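Local coordinates for StAR-related lipid transfer protein 5 (Homo sapiens, PDB 2R55) that probably binds cholesterol or other sterols in its START domain and may transport them within the cell, at residues K34-R39 with P173-E179; P60-F64 with F194-L198; G73-L79 with P185-N189; V135-L139 with N151-V155. All coordinates share one frame; numbering follows the deposited sequence.

Contact 1. Residues K34-R39 with P173-E179; sequences KMLQYR and PCGCFCE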
loop_
_atom_site.group_PDB
_atom_site.type_symbol
_atom_site.label_atom_id
_atom_site.label_comp_id
_atom_site.label_asym_id
_atom_site.label_seq_id
_atom_site.Cartn_x
_atom_site.Cartn_y
_atom_site.Cartn_z
ATOM N N LYS A 34 10.808 -4.534 -8.217
ATOM C CA LYS A 34 9.535 -4.810 -8.883
ATOM C C LYS A 34 8.615 -3.600 -8.872
ATOM O O LYS A 34 7.958 -3.276 -9.854
ATOM C CB LYS A 34 8.841 -6.009 -8.234
ATOM C CG LYS A 34 9.371 -7.336 -8.752
ATOM C CD LYS A 34 8.955 -8.445 -7.834
ATOM C CE LYS A 34 9.482 -9.780 -8.292
ATOM N NZ LYS A 34 8.896 -10.798 -7.395
ATOM N N MET A 35 8.581 -2.933 -7.736
ATOM C CA MET A 35 7.818 -1.733 -7.597
ATOM C C MET A 35 8.278 -0.685 -8.599
ATOM O O MET A 35 7.467 -0.085 -9.292
ATOM C CB MET A 35 7.919 -1.255 -6.166
ATOM C CG MET A 35 6.928 -1.958 -5.264
ATOM S SD MET A 35 5.272 -1.281 -5.472
ATOM C CE MET A 35 5.471 0.331 -4.736
ATOM N N LEU A 36 9.583 -0.519 -8.726
ATOM C CA LEU A 36 10.123 0.399 -9.713
ATOM C C LEU A 36 9.641 0.064 -11.130
ATOM O O LEU A 36 9.270 0.961 -11.899
ATOM C CB LEU A 36 11.650 0.458 -9.625
ATOM C CG LEU A 36 12.315 1.678 -10.290
ATOM C CD1 LEU A 36 11.705 3.000 -9.777
ATOM C CD2 LEU A 36 13.860 1.673 -10.153
ATOM N N GLN A 37 9.611 -1.227 -11.458
ATOM C CA GLN A 37 9.156 -1.651 -12.770
ATOM C C GLN A 37 7.650 -1.409 -12.947
ATOM O O GLN A 37 7.224 -0.962 -14.018
ATOM C CB GLN A 37 9.597 -3.095 -13.089
ATOM C CG GLN A 37 10.301 -3.271 -14.477
ATOM C CD GLN A 37 11.461 -2.274 -14.720
ATOM O OE1 GLN A 37 12.101 -1.777 -13.773
ATOM N NE2 GLN A 37 11.735 -1.984 -16.001
ATOM N N TYR A 38 6.860 -1.624 -11.890
ATOM C CA TYR A 38 5.430 -1.298 -11.923
ATOM C C TYR A 38 5.194 0.202 -12.170
ATOM O O TYR A 38 4.161 0.583 -12.706
ATOM C CB TYR A 38 4.711 -1.615 -10.601
ATOM C CG TYR A 38 4.714 -3.036 -10.075
ATOM C CD1 TYR A 38 4.911 -4.127 -10.905
ATOM C CD2 TYR A 38 4.468 -3.275 -8.730
ATOM C CE1 TYR A 38 4.900 -5.420 -10.392
ATOM C CE2 TYR A 38 4.460 -4.543 -8.222
ATOM C CZ TYR A 38 4.672 -5.617 -9.059
ATOM O OH TYR A 38 4.660 -6.885 -8.545
ATOM N N ARG A 39 6.121 1.051 -11.738
ATOM C CA ARG A 39 5.914 2.480 -11.832
ATOM C C ARG A 39 6.182 2.943 -13.257
ATOM O O ARG A 39 5.521 3.857 -13.775
ATOM C CB ARG A 39 6.819 3.210 -10.834
ATOM C CG ARG A 39 6.834 4.735 -10.939
ATOM C CD ARG A 39 5.448 5.318 -10.869
ATOM N NE ARG A 39 5.448 6.773 -11.007
ATOM C CZ ARG A 39 5.279 7.431 -12.153
ATOM N NH1 ARG A 39 5.079 6.767 -13.288
ATOM N NH2 ARG A 39 5.291 8.755 -12.145
ATOM N N PRO A 173 4.196 -7.503 -3.810
ATOM C CA PRO A 173 4.909 -6.206 -3.821
ATOM C C PRO A 173 3.976 -5.028 -4.061
ATOM O O PRO A 173 3.249 -5.009 -5.051
ATOM C CB PRO A 173 5.905 -6.362 -4.962
ATOM C CG PRO A 173 6.206 -7.844 -4.970
ATOM C CD PRO A 173 4.927 -8.530 -4.581
ATOM N N CYS A 174 3.986 -4.076 -3.135
ATOM C CA CYS A 174 3.023 -2.981 -3.125
ATOM C C CYS A 174 3.567 -1.823 -2.332
ATOM O O CYS A 174 4.600 -1.949 -1.682
ATOM C CB CYS A 174 1.705 -3.402 -2.470
ATOM S SG CYS A 174 1.798 -3.929 -0.744
ATOM N N GLY A 175 2.848 -0.704 -2.370
ATOM C CA GLY A 175 3.210 0.451 -1.571
ATOM C C GLY A 175 3.009 1.754 -2.300
ATOM O O GLY A 175 2.128 1.878 -3.154
ATOM N N CYS A 176 3.852 2.718 -1.972
ATOM C CA CYS A 176 3.685 4.093 -2.401
ATOM C C CYS A 176 4.952 4.707 -2.941
ATOM O O CYS A 176 6.018 4.534 -2.357
ATOM C CB CYS A 176 3.275 4.939 -1.213
ATOM S SG CYS A 176 1.582 4.758 -0.900
ATOM N N PHE A 177 4.802 5.451 -4.035
ATOM C CA PHE A 177 5.821 6.387 -4.504
ATOM C C PHE A 177 5.401 7.840 -4.196
ATOM O O PHE A 177 4.348 8.310 -4.653
ATOM C CB PHE A 177 6.051 6.209 -6.005
ATOM C CG PHE A 177 6.772 4.943 -6.368
ATOM C CD1 PHE A 177 6.066 3.766 -6.610
ATOM C CD2 PHE A 177 8.164 4.927 -6.489
ATOM C CE1 PHE A 177 6.733 2.575 -6.972
ATOM C CE2 PHE A 177 8.839 3.750 -6.838
ATOM C CZ PHE A 177 8.111 2.558 -7.079
ATOM N N CYS A 178 6.204 8.534 -3.397
ATOM C CA CYS A 178 5.985 9.961 -3.124
ATOM C C CYS A 178 6.990 10.778 -3.936
ATOM O O CYS A 178 8.174 10.776 -3.615
ATOM C CB CYS A 178 6.174 10.256 -1.634
ATOM S SG CYS A 178 5.050 9.423 -0.491
ATOM N N GLU A 179 6.517 11.461 -4.981
ATOM C CA GLU A 179 7.415 12.101 -5.969
ATOM C C GLU A 179 7.265 13.618 -5.988
ATOM O O GLU A 179 6.181 14.126 -6.272
ATOM C CB GLU A 179 7.198 11.550 -7.399
ATOM C CG GLU A 179 6.925 10.030 -7.482
ATOM C CD GLU A 179 6.460 9.550 -8.870
ATOM O OE1 GLU A 179 5.789 10.306 -9.610
ATOM O OE2 GLU A 179 6.763 8.398 -9.222
#
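Met35 and Phe177 form the tight part of this contact, where the N-terminal helix of the START fold lies across the outer, convex side of its curved beta-sheet. Helix 34-39 crosses strand 174-179 at -62°, with axes 9.4 Å apart. The Met35 chain is bent at both chi2 and chi3, which turns its end down onto the strand backbone. Met35 SD sits 3.6 Å from Cys174 C, and its CE reaches to 3.7 Å from Gly175 N. Gly175 adopts backbone angles that suit only glycine, and the methyl lies close to this residue without a side chain. The Met35 and Phe177 side chains lie alongside in opposing senses, with Met35 CE 3.4 Å from Phe177 CE1. The Phe177 ring points its edge at the helix backbone near Leu36 N and takes Arg39 CB over one face in a CH-pi contact, 4.2 Å from the ring centroid. At the Pro173 end, Tyr38 turns a ring edge to Pro173, with CE2 3.4 Å from Pro173 O. That oxygen also accepts a hydrogen bond from His195 on the next strand.

The Lys34 end is loose and solvent-facing. Lys34 merely brushes Pro173, and its NZ goes on to a salt bridge with Glu63. The Arg39 end is polar and partly exposed but firmly bonded. Arg39 and Glu179 form a salt bridge, their flat groups nearly coplanar. The guanidinium approaches side-on: Arg39 NE lies 2.7 Å from Glu179 OE2, and Arg39 NH2 meets the syn lone pair of Glu179 OE1 at 3.0 Å, almost straight at 176°.

Contact 2. Residues P60-F64 with F194-L198; sequences PSVEF and FHTDL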
loop_
_atom_site.group_PDB
_atom_site.type_symbol
_atom_site.label_atom_id
_atom_site.label_comp_id
_atom_site.label_asym_id
_atom_site.label_seq_id
_atom_site.Cartn_x
_atom_site.Cartn_y
_atom_site.Cartn_z
ATOM N N PRO A 60 -3.448 -8.059 -14.581
ATOM C CA PRO A 60 -3.191 -9.334 -13.904
ATOM C C PRO A 60 -1.833 -9.305 -13.196
ATOM O O PRO A 60 -0.843 -8.887 -13.782
ATOM C CB PRO A 60 -3.153 -10.355 -15.055
ATOM C CG PRO A 60 -3.838 -9.699 -16.187
ATOM C CD PRO A 60 -3.624 -8.229 -16.037
ATOM N N SER A 61 -1.820 -9.697 -11.931
ATOM C CA SER A 61 -0.599 -9.920 -11.181
ATOM C C SER A 61 0.082 -11.141 -11.735
ATOM O O SER A 61 -0.610 -12.049 -12.214
ATOM C CB SER A 61 -0.956 -10.199 -9.733
ATOM O OG SER A 61 -0.005 -11.051 -9.127
ATOM N N VAL A 62 1.418 -11.156 -11.698
ATOM C CA VAL A 62 2.187 -12.385 -11.959
ATOM C C VAL A 62 2.554 -13.086 -10.625
ATOM O O VAL A 62 3.122 -14.169 -10.626
ATOM C CB VAL A 62 3.468 -12.156 -12.860
ATOM C CG1 VAL A 62 3.096 -11.551 -14.204
ATOM C CG2 VAL A 62 4.507 -11.291 -12.159
ATOM N N GLU A 63 2.223 -12.457 -9.502
ATOM C CA GLU A 63 2.543 -12.994 -8.179
ATOM C C GLU A 63 1.523 -14.026 -7.665
ATOM O O GLU A 63 1.891 -14.885 -6.868
ATOM C CB GLU A 63 2.692 -11.876 -7.138
ATOM C CG GLU A 63 3.765 -10.779 -7.418
ATOM C CD GLU A 63 5.203 -11.285 -7.670
ATOM O OE1 GLU A 63 5.578 -12.389 -7.245
ATOM O OE2 GLU A 63 5.982 -10.533 -8.309
ATOM N N PHE A 64 0.266 -13.938 -8.125
ATOM C CA PHE A 64 -0.849 -14.766 -7.644
ATOM C C PHE A 64 -2.010 -14.661 -8.652
ATOM O O PHE A 64 -1.987 -13.779 -9.506
ATOM C CB PHE A 64 -1.266 -14.365 -6.214
ATOM C CG PHE A 64 -2.225 -13.198 -6.131
ATOM C CD1 PHE A 64 -1.923 -11.974 -6.693
ATOM C CD2 PHE A 64 -3.427 -13.331 -5.441
ATOM C CE1 PHE A 64 -2.804 -10.903 -6.607
ATOM C CE2 PHE A 64 -4.330 -12.253 -5.328
ATOM C CZ PHE A 64 -4.021 -11.043 -5.915
ATOM N N PHE A 194 -1.711 -1.392 -4.959
ATOM C CA PHE A 194 -2.339 -2.378 -4.087
ATOM C C PHE A 194 -2.195 -3.719 -4.765
ATOM O O PHE A 194 -2.539 -3.865 -5.940
ATOM C CB PHE A 194 -3.814 -2.034 -3.906
ATOM C CG PHE A 194 -4.052 -0.914 -2.949
ATOM C CD1 PHE A 194 -2.980 -0.237 -2.364
ATOM C CD2 PHE A 194 -5.336 -0.507 -2.654
ATOM C CE1 PHE A 194 -3.206 0.803 -1.470
ATOM C CE2 PHE A 194 -5.561 0.536 -1.762
ATOM C CZ PHE A 194 -4.498 1.186 -1.174
ATOM N N HIS A 195 -1.664 -4.693 -4.043
ATOM C CA HIS A 195 -1.311 -5.972 -4.648
ATOM C C HIS A 195 -1.703 -7.039 -3.681
ATOM O O HIS A 195 -0.877 -7.825 -3.218
ATOM C CB HIS A 195 0.192 -6.032 -4.851
ATOM C CG HIS A 195 0.619 -6.909 -5.984
ATOM N ND1 HIS A 195 1.878 -6.840 -6.533
ATOM C CD2 HIS A 195 -0.045 -7.862 -6.682
ATOM C CE1 HIS A 195 1.974 -7.721 -7.512
ATOM N NE2 HIS A 195 0.822 -8.353 -7.623
ATOM N N THR A 196 -2.980 -7.056 -3.362
ATOM C CA THR A 196 -3.435 -7.710 -2.150
ATOM C C THR A 196 -4.090 -9.022 -2.452
ATOM O O THR A 196 -4.893 -9.111 -3.374
ATOM C CB THR A 196 -4.423 -6.811 -1.465
ATOM O OG1 THR A 196 -3.733 -5.630 -1.058
ATOM C CG2 THR A 196 -5.064 -7.496 -0.257
ATOM N N ASP A 197 -3.732 -10.042 -1.684
ATOM C CA ASP A 197 -4.498 -11.285 -1.693
ATOM C C ASP A 197 -5.332 -11.338 -0.426
ATOM O O ASP A 197 -4.842 -11.670 0.657
ATOM C CB ASP A 197 -3.590 -12.503 -1.772
ATOM C CG ASP A 197 -4.360 -13.793 -1.851
ATOM O OD1 ASP A 197 -5.590 -13.757 -2.071
ATOM O OD2 ASP A 197 -3.738 -14.864 -1.700
ATOM N N LEU A 198 -6.599 -10.990 -0.553
ATOM C CA LEU A 198 -7.523 -11.128 0.557
ATOM C C LEU A 198 -7.557 -12.533 1.128
ATOM O O LEU A 198 -7.792 -12.706 2.328
ATOM C CB LEU A 198 -8.902 -10.659 0.141
ATOM C CG LEU A 198 -8.887 -9.126 -0.025
ATOM C CD1 LEU A 198 -10.207 -8.663 -0.613
ATOM C CD2 LEU A 198 -8.557 -8.405 1.277
#
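The His195 ring meets Ser61 and Phe64 at its edge. Ser61 OG and CB lie near the ring plane beside NE2, and Phe64 CE1 lies near the same plane by CD2. Glu63 CG comes in obliquely, 3.5 Å from His195 CE1. The Phe64 ring is approached only obliquely from residues 194-198: its CZ is 3.3 Å from Thr196 O and its CE2 is 3.6 Å from Asp197 CB. The ring and the Asp197 carboxylate, whose OD1 is bonded to Ser199 N, are turned 40° apart. Phe64 CG lies between its own backbone N and carbonyl carbon (chi1 84°), which swings the ring over towards the strand.

Ser61 OG and His195 NE2 are hydrogen-bonded at 3.2 Å, and either could be the donor. The same oxygen accepts from Glu63 N at 2.7 Å and from Phe64 N at 3.1 Å, forming an ST turn and an ST motif. One hydroxyl therefore shapes the loop and ties it to the histidine. The other ring nitrogen, ND1, is bonded to Pro173 O, so both nitrogens have partners and the rotation of the ring is fixed. Glu63 directs its carboxylate to Lys34, and its CG is left beside His195 CE1.

This surface contact joins the loop between strands 54-60 and 67-75 to the end of strand 188-197. Phe64 also stacks on His172 of strand 167-180, while Tyr38 of helix 21-40 meets the His195 ring. Thr196, and Leu198 just after the strand, touch the C-terminal helix 204-227.

Contact 3. Residues G73-L79 with P185-N189; sequences GIVYGTL and PTKTN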
loop_
_atom_site.group_PDB
_atom_site.type_symbol
_atom_site.label_atom_id
_atom_site.label_comp_id
_atom_site.label_asym_id
_atom_site.label_seq_id
_atom_site.Cartn_x
_atom_site.Cartn_y
_atom_site.Cartn_z
ATOM N N GLY A 73 -2.365 10.179 -8.662
ATOM C CA GLY A 73 -3.054 11.363 -8.190
ATOM C C GLY A 73 -2.152 12.365 -7.497
ATOM O O GLY A 73 -1.381 12.007 -6.580
ATOM N N ILE A 74 -2.267 13.627 -7.945
ATOM C CA ILE A 74 -1.577 14.746 -7.316
ATOM C C ILE A 74 -2.202 15.039 -5.959
ATOM O O ILE A 74 -3.402 15.344 -5.859
ATOM C CB ILE A 74 -1.598 16.017 -8.209
ATOM C CG1 ILE A 74 -0.800 15.780 -9.500
ATOM C CG2 ILE A 74 -0.994 17.198 -7.467
ATOM C CD1 ILE A 74 -1.275 16.578 -10.699
ATOM N N VAL A 75 -1.392 14.921 -4.911
ATOM C CA VAL A 75 -1.819 15.340 -3.575
ATOM C C VAL A 75 -1.305 16.753 -3.273
ATOM O O VAL A 75 -0.126 17.070 -3.487
ATOM C CB VAL A 75 -1.444 14.309 -2.459
ATOM C CG1 VAL A 75 -0.039 13.767 -2.636
ATOM C CG2 VAL A 75 -1.615 14.914 -1.079
ATOM N N TYR A 76 -2.204 17.601 -2.788
ATOM C CA TYR A 76 -1.878 18.993 -2.556
ATOM C C TYR A 76 -1.245 19.183 -1.178
ATOM O O TYR A 76 -1.877 19.706 -0.246
ATOM C CB TYR A 76 -3.124 19.862 -2.740
ATOM C CG TYR A 76 -3.625 19.948 -4.170
ATOM C CD1 TYR A 76 -3.735 21.181 -4.814
ATOM C CD2 TYR A 76 -3.996 18.802 -4.875
ATOM C CE1 TYR A 76 -4.202 21.269 -6.124
ATOM C CE2 TYR A 76 -4.459 18.878 -6.182
ATOM C CZ TYR A 76 -4.561 20.111 -6.799
ATOM O OH TYR A 76 -5.022 20.189 -8.091
ATOM N N GLY A 77 0.013 18.745 -1.068
ATOM C CA GLY A 77 0.799 18.878 0.156
ATOM C C GLY A 77 2.301 18.776 -0.080
ATOM O O GLY A 77 2.749 18.270 -1.118
ATOM N N THR A 78 3.077 19.271 0.890
ATOM C CA THR A 78 4.535 19.145 0.861
ATOM C C THR A 78 4.895 17.671 0.903
ATOM O O THR A 78 4.188 16.882 1.513
ATOM C CB THR A 78 5.210 19.838 2.069
ATOM O OG1 THR A 78 5.070 19.013 3.234
ATOM C CG2 THR A 78 4.603 21.208 2.330
ATOM N N LEU A 79 6.005 17.324 0.263
ATOM C CA LEU A 79 6.460 15.939 0.101
ATOM C C LEU A 79 6.584 15.164 1.413
ATOM O O LEU A 79 6.319 13.971 1.452
ATOM C CB LEU A 79 7.789 15.915 -0.669
ATOM C CG LEU A 79 8.682 14.672 -0.734
ATOM C CD1 LEU A 79 8.157 13.586 -1.705
ATOM C CD2 LEU A 79 10.072 15.087 -1.129
ATOM N N PRO A 185 5.590 22.392 -8.272
ATOM C CA PRO A 185 6.243 23.238 -7.264
ATOM C C PRO A 185 5.881 22.816 -5.829
ATOM O O PRO A 185 6.493 21.884 -5.278
ATOM C CB PRO A 185 5.705 24.642 -7.582
ATOM C CG PRO A 185 5.419 24.602 -9.045
ATOM C CD PRO A 185 4.918 23.190 -9.312
ATOM N N THR A 186 4.883 23.486 -5.245
ATOM C CA THR A 186 4.461 23.234 -3.857
ATOM C C THR A 186 3.537 22.021 -3.675
ATOM O O THR A 186 2.791 21.968 -2.695
ATOM C CB THR A 186 3.746 24.471 -3.245
ATOM O OG1 THR A 186 2.326 24.371 -3.467
ATOM C CG2 THR A 186 4.291 25.791 -3.847
ATOM N N LYS A 187 3.586 21.058 -4.602
ATOM C CA LYS A 187 2.691 19.884 -4.585
ATOM C C LYS A 187 3.464 18.552 -4.668
ATOM O O LYS A 187 4.691 18.554 -4.786
ATOM C CB LYS A 187 1.675 19.965 -5.729
ATOM C CG LYS A 187 0.646 21.080 -5.607
ATOM C CD LYS A 187 1.092 22.317 -6.386
ATOM C CE LYS A 187 0.304 23.557 -6.001
ATOM N NZ LYS A 187 0.892 24.753 -6.653
ATOM N N THR A 188 2.743 17.420 -4.622
ATOM C CA THR A 188 3.353 16.076 -4.629
ATOM C C THR A 188 2.541 15.039 -5.428
ATOM O O THR A 188 1.322 14.936 -5.271
ATOM C CB THR A 188 3.558 15.531 -3.186
ATOM O OG1 THR A 188 4.103 16.557 -2.340
ATOM C CG2 THR A 188 4.499 14.322 -3.181
ATOM N N ASN A 189 3.226 14.267 -6.270
ATOM C CA ASN A 189 2.604 13.200 -7.035
ATOM C C ASN A 189 2.700 11.909 -6.231
ATOM O O ASN A 189 3.793 11.542 -5.758
ATOM C CB ASN A 189 3.289 13.034 -8.399
ATOM C CG ASN A 189 2.437 12.269 -9.406
ATOM O OD1 ASN A 189 1.493 12.810 -9.993
ATOM N ND2 ASN A 189 2.791 11.008 -9.629
#
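Thr188 meets Val75 and Gly77 through three hydrogen bonds. Val75 N donates to Thr188 O at 2.7 Å, and Thr188 N donates back to Val75 O at 3.1 Å. This makes Val75 and Thr188 a hydrogen-bonded antiparallel pair, while Ile74 and Asn189 form the adjoining non-hydrogen-bonded pair. Val75 O also receives a weak bond from Gly77 N, closing an inverse gamma turn centred on Tyr76.

The turn redirects the chain and brings Gly77 O to the threonine hydroxyl. Thr188 OG1 donates to Gly77 O, with the donor tilted 24° from the carbonyl plane. The modelled separation of Thr188 OG1 and Gly77 O, 2.5 Å, is short, and its exact length is doubtful. With OG1 beside its own backbone N (chi1 -44°), the hydroxyl faces Gly77 and Thr188 CG2 is left for Leu79 CD1, 4.0 Å away. Val75 CG1 packs against Thr188 O at 3.2 Å. On the other face of the sheet, Ile74 CG1 is 3.8 Å from Asn189 OD1. Asn189 ND2 has weak bonds to Glu179 and Glu72.

Past the turn, Thr78 is the N-cap of helix 79-86, its OG1 bonded to Glu81 N. Val82 of that helix touches both Val75 and Thr188, and helix 204-227 also covers Val75. The result is an antiparallel strand pair where strand 67-75 ends against strand 188-197 in the START sheet, and an inverse gamma turn leads into an N-capped helix.

Contact 4. Residues V135-L139 with N151-V155; sequences VDLVL and NATHV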
loop_
_atom_site.group_PDB
_atom_site.type_symbol
_atom_site.label_atom_id
_atom_site.label_comp_id
_atom_site.label_asym_id
_atom_site.label_seq_id
_atom_site.Cartn_x
_atom_site.Cartn_y
_atom_site.Cartn_z
ATOM N N VAL A 135 1.052 -9.458 7.289
ATOM C CA VAL A 135 2.389 -9.409 7.883
ATOM C C VAL A 135 3.434 -9.123 6.788
ATOM O O VAL A 135 3.821 -10.029 6.039
ATOM C CB VAL A 135 2.716 -10.722 8.667
ATOM C CG1 VAL A 135 4.104 -10.663 9.284
ATOM C CG2 VAL A 135 1.660 -10.989 9.771
ATOM N N ASP A 136 3.879 -7.865 6.690
ATOM C CA ASP A 136 4.744 -7.447 5.573
ATOM C C ASP A 136 6.201 -7.176 5.934
ATOM O O ASP A 136 6.513 -6.643 7.007
ATOM C CB ASP A 136 4.210 -6.175 4.883
ATOM C CG ASP A 136 2.762 -6.300 4.422
ATOM O OD1 ASP A 136 2.395 -7.334 3.805
ATOM O OD2 ASP A 136 1.993 -5.338 4.686
ATOM N N LEU A 137 7.089 -7.528 5.010
ATOM C CA LEU A 137 8.429 -6.968 4.987
ATOM C C LEU A 137 8.342 -5.659 4.219
ATOM O O LEU A 137 8.068 -5.662 3.020
ATOM C CB LEU A 137 9.402 -7.920 4.310
ATOM C CG LEU A 137 10.886 -7.580 4.407
ATOM C CD1 LEU A 137 11.344 -7.485 5.854
ATOM C CD2 LEU A 137 11.669 -8.641 3.674
ATOM N N VAL A 138 8.524 -4.549 4.930
ATOM C CA VAL A 138 8.406 -3.213 4.335
ATOM C C VAL A 138 9.719 -2.442 4.412
ATOM O O VAL A 138 10.280 -2.237 5.495
ATOM C CB VAL A 138 7.212 -2.371 4.912
ATOM C CG1 VAL A 138 7.133 -2.461 6.435
ATOM C CG2 VAL A 138 7.311 -0.912 4.464
ATOM N N LEU A 139 10.192 -2.038 3.234
ATOM C CA LEU A 139 11.441 -1.318 3.066
ATOM C C LEU A 139 11.109 0.056 2.528
ATOM O O LEU A 139 10.346 0.192 1.557
ATOM C CB LEU A 139 12.359 -2.076 2.090
ATOM C CG LEU A 139 13.731 -1.599 1.530
ATOM C CD1 LEU A 139 13.608 -0.761 0.273
ATOM C CD2 LEU A 139 14.662 -0.914 2.552
ATOM N N ASN A 151 7.770 -0.026 0.089
ATOM C CA ASN A 151 7.833 -1.258 -0.671
ATOM C C ASN A 151 7.601 -2.406 0.288
ATOM O O ASN A 151 8.444 -2.724 1.123
ATOM C CB ASN A 151 9.204 -1.381 -1.343
ATOM C CG ASN A 151 9.559 -0.158 -2.212
ATOM O OD1 ASN A 151 9.196 -0.083 -3.384
ATOM N ND2 ASN A 151 10.275 0.783 -1.635
ATOM N N ALA A 152 6.437 -3.023 0.168
ATOM C CA ALA A 152 5.986 -3.959 1.153
ATOM C C ALA A 152 5.659 -5.288 0.489
ATOM O O ALA A 152 5.074 -5.309 -0.585
ATOM C CB ALA A 152 4.778 -3.380 1.843
ATOM N N THR A 153 6.077 -6.391 1.109
ATOM C CA THR A 153 5.650 -7.727 0.680
ATOM C C THR A 153 5.346 -8.633 1.889
ATOM O O THR A 153 5.894 -8.431 2.956
ATOM C CB THR A 153 6.672 -8.388 -0.292
ATOM O OG1 THR A 153 5.981 -9.208 -1.245
ATOM C CG2 THR A 153 7.681 -9.259 0.451
ATOM N N HIS A 154 4.482 -9.632 1.718
ATOM C CA HIS A 154 4.156 -10.552 2.817
ATOM C C HIS A 154 5.391 -11.345 3.287
ATOM O O HIS A 154 6.275 -11.683 2.478
ATOM C CB HIS A 154 3.068 -11.516 2.402
ATOM C CG HIS A 154 3.557 -12.622 1.523
ATOM N ND1 HIS A 154 3.684 -12.486 0.156
ATOM C CD2 HIS A 154 3.976 -13.873 1.818
ATOM C CE1 HIS A 154 4.151 -13.612 -0.352
ATOM N NE2 HIS A 154 4.329 -14.471 0.637
ATOM N N VAL A 155 5.449 -11.615 4.591
ATOM C CA VAL A 155 6.465 -12.493 5.165
ATOM C C VAL A 155 5.909 -13.218 6.393
ATOM O O VAL A 155 5.173 -12.636 7.198
ATOM C CB VAL A 155 7.816 -11.747 5.472
ATOM C CG1 VAL A 155 7.641 -10.642 6.513
ATOM C CG2 VAL A 155 8.890 -12.719 5.907
#
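Asn151 is turned towards Leu139 with its CG anti to its own carbonyl carbon (chi1 -55°), and Val155 places CG1 between its backbone N and carbonyl carbon (chi1 63°), against Leu137. These groups stand at the two ends of this part of an antiparallel beta hairpin, strands 132-142 and 148-154, in the START sheet. Leu137 pairs with Thr153 and Leu139 with Asn151 through hydrogen bonds; Val138 faces Ala152 in a non-hydrogen-bonded pair. CA-H...O contacts, such as Ala152 CA to Leu137 O at 3.3 Å, fill the spaces between.

Val138 CB and Ala152 CB touch at 4.0 Å on one face. Leu137, Leu139, Asn151 and Thr153 lie on the other, where helix 21-40 packs on Leu137, Asn151 and Thr153 through Met27, Val31, Ala32 and Met35. At the Asp136-His154 pair the side chains diverge. Both turn to strand 167-180: Asp136 OD2 binds Asn171 ND2, and His154 ND1 binds Asn171 O. Beyond the last bridge, Val155 N still donates to Val135 O at 2.7 Å, and Val155 CG1 lies 3.9 Å from Leu137 CB.

At the other end, Leu139 O is gripped twice from opposite faces of its plane. Asn151 N donates to Leu139 O at 3.0 Å. The Asn151 amide, also bonded to Ser149 OG, sends ND2 to Leu139 O at 3.2 Å, 36° out of the carbonyl plane.

All four contacts lie in one START domain and reach the same curved sheet. Contact 1 sets helix 21-40 on strand 167-180 and touches contacts 2 and 3 and contact 4. Its centre is about 14 Å from that of contact 2, 17 Å from contact 3 and 13 Å from contact 4. Contacts 2 and 3 use strand 188-197, with centres about 28 Å apart on opposite sides of the chain's centre. Along the chain, contact 4, a local hairpin, falls between the two segments of each other contact. The segments of contact 1 alternate with those of contacts 2 and 3, and contact 3 lies within the span of contact 2. N-terminal elements thus pair with C-terminal strands in one domain.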